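Local structure of putative redox protein (Lactobacillus casei, 2QL8) at the interface of chains A and B. The protein probably takes part in the thiol-dependent reduction of peroxides, as an OsmC/Ohr-type redox protein. Sequence-based numbering; all coordinates share one arbitrary frame. Chains: chain A/B, Putative redox protein.

The interface of chains A and B. Residues chain A 16-18; chain B 53, 57, 79-81.
A:Ile17 and B:Arg80 face one another on the outer side of an antiparallel strand pair that joins the two subunits, and they illustrate how an intermolecular sheet sorts its side chains onto two faces. The branch of A:Ile17 that does the touching is CG1, which lies opposite the carbonyl carbon (chi1 -62°) and meets CG of B:Arg80 at 3.9 Å. The two chains cross obliquely, and only the aliphatic stem of the arginine takes part: it runs beside the isoleucine, and the chain then bends at chi3, carrying the guanidinium group past the contact. CG2 of the isoleucine leans instead towards the carbonyl of B:Val79.

Beneath the sheet, A:Ala16 and A:Asn18 turn to helix 48-70 of chain B. The methyl CB of A:Ala16 sits over B:Gly53, one helical turn before B:Ser57, and 3.7 Å from its CA; a side chain there would probably collide with the methyl, so the glycine is likely to allow the close approach. Further along, CB of A:Asn18 rests 3.8 Å from the backbone O of B:Ser57. Between them, the B:Ser57 side chain lies under the A:Ile17–A:Asn18 peptide; its hydroxyl OG, set between the backbone N and the carbonyl carbon (chi1 60°), turns back to donate to the B:Gly53 carbonyl O at 2.8 Å, tilted 22° out of the carbonyl plane. Were B:Ser57 an alanine, that carbonyl would probably lose its hydroxyl partner and the packing under the peptide would be thinner.

Backbone bonds fix the register: A:Ala16 and B:Val81 exchange N-H and C=O in both directions, each at 2.8 Å between N and O. A:Asn18 N donates to B:Val79 O at 2.9 Å, and the return bond from B:Val79 N to A:Asn18 O is longer, at 3.1 Å. Strand 12-18 thus extends the partner's sheet at strand 77-88 while resting on part of helix 48-70, and with its symmetry twin probably helps hold together the intertwined dimer that OsmC/Ohr proteins typically form.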
loop_
_atom_site.group_PDB
_atom_site.type_symbol
_atom_site.label_atom_id
_atom_site.label_comp_id
_atom_site.label_asym_id
_atom_site.label_seq_id
_atom_site.Cartn_x
_atom_site.Cartn_y
_atom_site.Cartn_z
ATOM N N ALA A 16 2.846 8.397 -7.331
ATOM C CA ALA A 16 1.498 7.939 -7.698
ATOM C C ALA A 16 0.541 9.115 -7.521
ATOM O O ALA A 16 0.642 9.867 -6.542
ATOM C CB ALA A 16 1.058 6.791 -6.821
ATOM N N ILE A 17 -0.398 9.263 -8.459
ATOM C CA ILE A 17 -1.374 10.344 -8.412
ATOM C C ILE A 17 -2.800 9.799 -8.493
ATOM O O ILE A 17 -3.073 8.865 -9.284
ATOM C CB ILE A 17 -1.110 11.368 -9.540
ATOM C CG1 ILE A 17 0.270 12.022 -9.367
ATOM C CG2 ILE A 17 -2.252 12.404 -9.609
ATOM C CD1 ILE A 17 0.728 12.976 -10.533
ATOM N N ASN A 18 -3.693 10.409 -7.717
ATOM C CA ASN A 18 -5.118 10.243 -7.972
ATOM C C ASN A 18 -5.737 11.647 -7.918
ATOM O O ASN A 18 -5.707 12.328 -6.893
ATOM C CB ASN A 18 -5.776 9.279 -6.988
ATOM C CG ASN A 18 -7.205 8.933 -7.362
ATOM O OD1 ASN A 18 -7.966 9.783 -7.847
ATOM N ND2 ASN A 18 -7.572 7.694 -7.125
ATOM N N GLY B 53 1.905 3.626 -3.201
ATOM C CA GLY B 53 1.534 4.956 -3.615
ATOM C C GLY B 53 0.136 5.044 -4.223
ATOM O O GLY B 53 -0.594 5.997 -3.977
ATOM N N SER B 57 -2.654 7.287 -2.362
ATOM C CA SER B 57 -3.159 8.445 -3.128
ATOM C C SER B 57 -4.675 8.305 -3.362
ATOM O O SER B 57 -5.431 9.259 -3.227
ATOM C CB SER B 57 -2.432 8.620 -4.474
ATOM O OG SER B 57 -2.561 7.511 -5.340
ATOM N N VAL B 79 -4.143 14.367 -5.214
ATOM C CA VAL B 79 -3.155 13.848 -4.274
ATOM C C VAL B 79 -2.038 13.139 -5.053
ATOM O O VAL B 79 -2.299 12.302 -5.945
ATOM C CB VAL B 79 -3.781 12.855 -3.266
ATOM C CG1 VAL B 79 -2.656 12.247 -2.308
ATOM C CG2 VAL B 79 -4.939 13.485 -2.473
ATOM N N ARG B 80 -0.798 13.489 -4.697
ATOM C CA ARG B 80 0.381 12.799 -5.172
ATOM C C ARG B 80 1.100 12.176 -3.978
ATOM O O ARG B 80 1.326 12.842 -2.968
ATOM C CB ARG B 80 1.356 13.713 -5.902
ATOM C CG ARG B 80 2.598 12.927 -6.410
ATOM C CD ARG B 80 3.478 13.727 -7.308
ATOM N NE ARG B 80 4.127 14.867 -6.659
ATOM C CZ ARG B 80 5.091 15.578 -7.235
ATOM N NH1 ARG B 80 5.542 15.220 -8.425
ATOM N NH2 ARG B 80 5.570 16.645 -6.623
ATOM N N VAL B 81 1.483 10.901 -4.097
ATOM C CA VAL B 81 2.270 10.221 -3.057
ATOM C C VAL B 81 3.610 9.829 -3.683
ATOM O O VAL B 81 3.663 9.187 -4.731
ATOM C CB VAL B 81 1.544 8.989 -2.507
ATOM C CG1 VAL B 81 2.441 8.196 -1.561
ATOM C CG2 VAL B 81 0.245 9.453 -1.836
#